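Local atomic coordinates of DNA polymerase (Bacillus phage phi29, PDB entry 2PY5), a protein that replicates viral DNA in a protein-primed, strand-displacing reaction with high processivity and fidelity, and removes nucleotides with its 3'-5' exonuclease. Residues F230-N234 and Y494-K498; P300-I304 and N313-K317. The protein carries 2 engineered substitutions. The contacts are given in a common frame with arbitrary orientation. Residues are numbered along the deposited sequence.

Contact 1: residues F230-N234 and Y494-K498; sequences FTWLN and YLRQK. With EDO (1,2-ethanediol), chain K.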
loop_
_atom_site.group_PDB
_atom_site.type_symbol
_atom_site.label_atom_id
_atom_site.label_comp_id
_atom_site.label_asym_id
_atom_site.label_seq_id
_atom_site.Cartn_x
_atom_site.Cartn_y
_atom_site.Cartn_z
ATOM N N PHE F 230 -2.355 12.446 6.520
ATOM C CA PHE F 230 -1.997 13.234 7.701
ATOM C C PHE F 230 -1.947 12.308 8.927
ATOM O O PHE F 230 -2.975 11.772 9.374
ATOM C CB PHE F 230 -3.016 14.347 7.929
ATOM C CG PHE F 230 -2.695 15.220 9.106
ATOM C CD1 PHE F 230 -1.657 16.121 9.043
ATOM C CD2 PHE F 230 -3.431 15.116 10.279
ATOM C CE1 PHE F 230 -1.333 16.900 10.152
ATOM C CE2 PHE F 230 -3.131 15.893 11.368
ATOM C CZ PHE F 230 -2.083 16.801 11.289
ATOM N N THR F 231 -0.750 12.145 9.474
ATOM C CA THR F 231 -0.554 11.316 10.660
ATOM C C THR F 231 0.211 12.144 11.680
ATOM O O THR F 231 1.328 12.577 11.416
ATOM C CB THR F 231 0.254 10.037 10.317
ATOM O OG1 THR F 231 -0.374 9.344 9.222
ATOM C CG2 THR F 231 0.360 9.126 11.509
ATOM N N TRP F 232 -0.370 12.326 12.865
ATOM C CA TRP F 232 0.128 13.279 13.846
ATOM C C TRP F 232 -0.289 12.901 15.249
ATOM O O TRP F 232 -1.457 12.614 15.500
ATOM C CB TRP F 232 -0.409 14.676 13.523
ATOM C CG TRP F 232 -0.125 15.737 14.539
ATOM C CD1 TRP F 232 1.066 16.358 14.768
ATOM C CD2 TRP F 232 -1.049 16.300 15.470
ATOM N NE1 TRP F 232 0.938 17.280 15.761
ATOM C CE2 TRP F 232 -0.351 17.260 16.222
ATOM C CE3 TRP F 232 -2.399 16.080 15.749
ATOM C CZ2 TRP F 232 -0.958 18.016 17.209
ATOM C CZ3 TRP F 232 -2.999 16.829 16.748
ATOM C CH2 TRP F 232 -2.279 17.777 17.471
ATOM N N LEU F 233 0.687 12.922 16.164
ATOM C CA LEU F 233 0.453 12.743 17.600
ATOM C C LEU F 233 0.675 14.061 18.326
ATOM O O LEU F 233 1.751 14.677 18.219
ATOM C CB LEU F 233 1.408 11.692 18.156
ATOM C CG LEU F 233 1.334 11.411 19.653
ATOM C CD1 LEU F 233 -0.046 10.997 20.106
ATOM C CD2 LEU F 233 2.379 10.358 20.051
ATOM N N ASN F 234 -0.346 14.480 19.060
ATOM C CA ASN F 234 -0.305 15.666 19.889
ATOM C C ASN F 234 0.746 15.488 20.963
ATOM O O ASN F 234 0.634 14.579 21.772
ATOM C CB ASN F 234 -1.689 15.881 20.502
ATOM C CG ASN F 234 -1.835 17.200 21.210
ATOM O OD1 ASN F 234 -0.845 17.871 21.546
ATOM N ND2 ASN F 234 -3.086 17.569 21.492
ATOM N N TYR F 494 0.062 6.346 23.791
ATOM C CA TYR F 494 0.575 6.709 22.474
ATOM C C TYR F 494 2.025 7.149 22.637
ATOM O O TYR F 494 2.330 8.074 23.390
ATOM C CB TYR F 494 -0.232 7.867 21.869
ATOM C CG TYR F 494 -1.682 7.545 21.585
ATOM C CD1 TYR F 494 -2.622 7.492 22.623
ATOM C CD2 TYR F 494 -2.115 7.294 20.293
ATOM C CE1 TYR F 494 -3.975 7.199 22.356
ATOM C CE2 TYR F 494 -3.452 7.015 20.018
ATOM C CZ TYR F 494 -4.365 6.953 21.058
ATOM O OH TYR F 494 -5.682 6.666 20.807
ATOM N N LEU F 495 2.930 6.458 21.959
ATOM C CA LEU F 495 4.358 6.754 22.091
ATOM C C LEU F 495 4.857 7.627 20.954
ATOM O O LEU F 495 5.632 8.560 21.175
ATOM C CB LEU F 495 5.151 5.455 22.118
ATOM C CG LEU F 495 4.809 4.455 23.211
ATOM C CD1 LEU F 495 5.661 3.205 23.058
ATOM C CD2 LEU F 495 4.950 5.049 24.622
ATOM N N ARG F 496 4.441 7.283 19.738
ATOM C CA ARG F 496 4.848 7.963 18.500
ATOM C C ARG F 496 3.729 7.848 17.485
ATOM O O ARG F 496 2.759 7.103 17.697
ATOM C CB ARG F 496 6.091 7.281 17.909
ATOM C CG ARG F 496 7.291 7.179 18.825
ATOM C CD ARG F 496 7.983 8.518 18.924
ATOM N NE ARG F 496 9.244 8.437 19.652
ATOM C CZ ARG F 496 9.391 8.664 20.953
ATOM N NH1 ARG F 496 8.354 8.983 21.713
ATOM N NH2 ARG F 496 10.595 8.572 21.508
ATOM N N GLN F 497 3.878 8.547 16.360
ATOM C CA GLN F 497 3.025 8.309 15.198
ATOM C C GLN F 497 2.995 6.809 14.919
ATOM O O GLN F 497 4.037 6.136 14.976
ATOM C CB GLN F 497 3.541 9.054 13.952
ATOM C CG GLN F 497 3.379 10.559 14.018
ATOM C CD GLN F 497 4.309 11.330 13.078
ATOM O OE1 GLN F 497 3.907 12.333 12.472
ATOM N NE2 GLN F 497 5.564 10.885 12.976
ATOM N N LYS F 498 1.799 6.287 14.657
ATOM C CA LYS F 498 1.594 4.878 14.324
ATOM C C LYS F 498 2.055 3.897 15.393
ATOM O O LYS F 498 2.264 2.733 15.086
ATOM C CB LYS F 498 2.246 4.541 12.971
ATOM C CG LYS F 498 1.639 5.340 11.823
ATOM C CD LYS F 498 2.160 4.902 10.488
ATOM C CE LYS F 498 1.542 5.721 9.371
ATOM N NZ LYS F 498 0.069 5.512 9.233
HETATM C C1 EDO K . -4.279 20.796 22.804
HETATM O O1 EDO K . -3.253 19.954 23.321
HETATM C C2 EDO K . -5.386 21.028 23.833
HETATM O O2 EDO K . -5.031 22.061 24.764
#

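Contact 2: residues P300-I304 and N313-K317; sequences PTIQI and NEYLK. With nucleotides of chain B.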
loop_
_atom_site.group_PDB
_atom_site.type_symbol
_atom_site.label_atom_id
_atom_site.label_comp_id
_atom_site.label_asym_id
_atom_site.label_seq_id
_atom_site.Cartn_x
_atom_site.Cartn_y
_atom_site.Cartn_z
ATOM N N PRO F 300 -0.357 21.514 13.733
ATOM C CA PRO F 300 0.548 21.727 12.621
ATOM C C PRO F 300 0.205 20.893 11.397
ATOM O O PRO F 300 -0.262 19.755 11.523
ATOM C CB PRO F 300 1.904 21.292 13.195
ATOM C CG PRO F 300 1.537 20.207 14.132
ATOM C CD PRO F 300 0.272 20.700 14.794
ATOM N N THR F 301 0.429 21.474 10.228
ATOM C CA THR F 301 0.080 20.868 8.959
ATOM C C THR F 301 1.236 20.823 7.945
ATOM O O THR F 301 1.085 20.227 6.893
ATOM C CB THR F 301 -1.136 21.591 8.331
ATOM O OG1 THR F 301 -0.759 22.901 7.874
ATOM C CG2 THR F 301 -2.290 21.723 9.350
ATOM N N ILE F 302 2.385 21.415 8.275
ATOM C CA ILE F 302 3.526 21.433 7.352
ATOM C C ILE F 302 4.521 20.352 7.741
ATOM O O ILE F 302 5.015 20.314 8.868
ATOM C CB ILE F 302 4.256 22.776 7.367
ATOM C CG1 ILE F 302 3.327 23.907 6.936
ATOM C CG2 ILE F 302 5.501 22.720 6.446
ATOM C CD1 ILE F 302 3.946 25.319 7.153
ATOM N N GLN F 303 4.806 19.487 6.775
ATOM C CA GLN F 303 5.807 18.443 6.917
ATOM C C GLN F 303 6.784 18.642 5.779
ATOM O O GLN F 303 6.368 18.694 4.629
ATOM C CB GLN F 303 5.135 17.076 6.802
ATOM C CG GLN F 303 6.013 15.899 7.149
ATOM C CD GLN F 303 5.274 14.587 6.992
ATOM O OE1 GLN F 303 4.918 14.194 5.884
ATOM N NE2 GLN F 303 5.036 13.904 8.100
ATOM N N ILE F 304 8.066 18.776 6.106
ATOM C CA ILE F 304 9.124 18.959 5.101
ATOM C C ILE F 304 10.107 17.786 5.139
ATOM O O ILE F 304 10.778 17.556 6.147
ATOM C CB ILE F 304 9.904 20.273 5.328
ATOM C CG1 ILE F 304 8.965 21.478 5.272
ATOM C CG2 ILE F 304 10.991 20.429 4.277
ATOM C CD1 ILE F 304 9.624 22.765 5.695
ATOM N N ASN F 313 9.578 12.710 10.097
ATOM C CA ASN F 313 8.136 12.417 10.022
ATOM C C ASN F 313 7.223 13.477 10.640
ATOM O O ASN F 313 6.034 13.525 10.327
ATOM C CB ASN F 313 7.843 11.081 10.719
ATOM C CG ASN F 313 8.572 9.914 10.083
ATOM O OD1 ASN F 313 9.223 9.121 10.772
ATOM N ND2 ASN F 313 8.467 9.799 8.762
ATOM N N GLU F 314 7.768 14.317 11.516
ATOM C CA GLU F 314 6.931 15.176 12.351
ATOM C C GLU F 314 6.484 16.465 11.654
ATOM O O GLU F 314 7.160 16.982 10.765
ATOM C CB GLU F 314 7.637 15.482 13.671
ATOM C CG GLU F 314 8.002 14.220 14.458
ATOM C CD GLU F 314 8.233 14.480 15.935
ATOM O OE1 GLU F 314 7.391 15.152 16.567
ATOM O OE2 GLU F 314 9.254 14.001 16.471
ATOM N N TYR F 315 5.321 16.958 12.068
ATOM C CA TYR F 315 4.772 18.213 11.568
ATOM C C TYR F 315 5.362 19.356 12.369
ATOM O O TYR F 315 5.489 19.274 13.580
ATOM C CB TYR F 315 3.236 18.180 11.617
ATOM C CG TYR F 315 2.705 17.289 10.536
ATOM C CD1 TYR F 315 2.598 15.906 10.727
ATOM C CD2 TYR F 315 2.383 17.804 9.297
ATOM C CE1 TYR F 315 2.149 15.087 9.707
ATOM C CE2 TYR F 315 1.939 17.000 8.286
ATOM C CZ TYR F 315 1.821 15.639 8.498
ATOM O OH TYR F 315 1.378 14.875 7.461
ATOM N N LEU F 316 5.724 20.426 11.666
ATOM C CA LEU F 316 6.623 21.420 12.217
ATOM C C LEU F 316 5.868 22.563 12.859
ATOM O O LEU F 316 4.864 23.050 12.311
ATOM C CB LEU F 316 7.533 21.971 11.114
ATOM C CG LEU F 316 8.407 20.932 10.403
ATOM C CD1 LEU F 316 9.103 21.524 9.179
ATOM C CD2 LEU F 316 9.407 20.343 11.365
ATOM N N LYS F 317 6.378 22.988 14.005
ATOM C CA LYS F 317 5.923 24.187 14.689
ATOM C C LYS F 317 6.562 25.424 14.066
ATOM O O LYS F 317 5.966 26.490 14.053
ATOM C CB LYS F 317 6.296 24.109 16.170
ATOM C CG LYS F 317 5.628 25.140 17.061
ATOM C CD LYS F 317 6.081 24.950 18.525
ATOM C CE LYS F 317 4.999 25.342 19.528
ATOM N NZ LYS F 317 5.309 24.897 20.928
ATOM P P DG B 2 12.947 3.818 12.334
ATOM O OP1 DG B 2 12.747 2.579 13.120
ATOM O OP2 DG B 2 14.324 4.340 12.169
ATOM O "O5'" DG B 2 12.326 3.634 10.864
ATOM C "C5'" DG B 2 12.292 2.343 10.247
ATOM C "C4'" DG B 2 12.166 2.453 8.737
ATOM O "O4'" DG B 2 10.950 3.176 8.399
ATOM C "C3'" DG B 2 13.307 3.192 8.049
ATOM O "O3'" DG B 2 13.708 2.462 6.887
ATOM C "C2'" DG B 2 12.700 4.557 7.727
ATOM C "C1'" DG B 2 11.236 4.207 7.478
ATOM N N9 DG B 2 10.254 5.276 7.684
ATOM C C8 DG B 2 10.374 6.379 8.499
ATOM N N7 DG B 2 9.332 7.156 8.485
ATOM C C5 DG B 2 8.456 6.539 7.606
ATOM C C6 DG B 2 7.157 6.935 7.192
ATOM O O6 DG B 2 6.516 7.943 7.540
ATOM N N1 DG B 2 6.598 6.030 6.285
ATOM C C2 DG B 2 7.225 4.884 5.834
ATOM N N2 DG B 2 6.531 4.144 4.959
ATOM N N3 DG B 2 8.447 4.502 6.216
ATOM C C4 DG B 2 9.005 5.375 7.103
HETATM O O HOH W 1 8.916 17.479 8.746
#

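Contact 1: residues F230-N234 and Y494-K498
Two strands of the antiparallel palm sheet of this B-family polymerase face each other through their side chains. Strand 231-233 borders strand 452-456, which carries part of the catalytic YCDTD motif, whereas 494-496 ends the strand before the turn at K498; K498 and Y500 (on strand 499-509) belong to the family's KxY motif. The axes, 8.5 Å apart at closest and at 120°, are too far and oblique for strand pairing. L233 fills the gap: CD1 touches Y494 CB at 3.6 Å, and CD2 lies 3.7 Å from R496 N. T231 CG2 meets Q497 CB at 4.0 Å. L495 and R496 form a classic beta bulge opposite T499, and R496 NH1 hydrogen-bonds back to L495 O at 2.8 Å. The CA-CB bond of W232 points away from 494-498, and its side chain touches P300. K498, probably involved in template-primer binding, forms a salt bridge with the catalytic metal ligand D456, also hydrogen-bonded to T231 OG1; K498 NZ lies 3.9 Å from T231 OG1.

Contact 2: residues P300-I304 and N313-K317
Q303 NE2 donates a very short hydrogen bond of 2.5 Å to N313 O, and L316 N bonds to I302 O at 2.9 Å, so a side-chain and a backbone link join two irregular loop segments whose directions differ by 120°. One water bridges them, accepting from I304 N at 3.1 Å and donating to E314 O at 2.7 Å. N313, preceded by a cis peptide, turns away from 300-304; its ND2 donates to N7 of DG2 in DNA chain B at 2.8 Å. Between the polar links lies Y315: Q303 CB sits over one face of its ring in a CH-pi contact, 4.0 Å from the centroid, while T301 C approaches the ring edge and P300 CG packs on Y315 CB at 3.6 Å. Farther out, I304 CD1 meets L316 CD1 at 3.7 Å. The pair closes the neck of a loop whose residues 305-311, probably mobile, are not modelled, in the probable TPR1 insertion of protein-primed B-family polymerases, with N313 at the bound single-stranded DNA.

How the contacts relate
The centres of the two contacts are 12 Å apart, and they touch directly: contact 1 joins strands of the palm sheet, whereas contact 2 lies in the loop between strands 283-294 and 324-329. Contact 2 is nested along the chain inside contact 1, after 230-234 and before 494-498. Segment 230-234 forms most of the boundary: T231 O approaches Y315 CE1 at 3.1 Å, W232 NE1 lies 3.4 Å from P300 CG, and the rings of F230 and Y315 meet with planes about 55° apart; Q497 also packs on N313. The loop of contact 2, probably part of TPR1, is thereby packed against the palm beside its catalytic motif. Both contacts reach the bound DNA, where K498 and N313 each meet a guanine base.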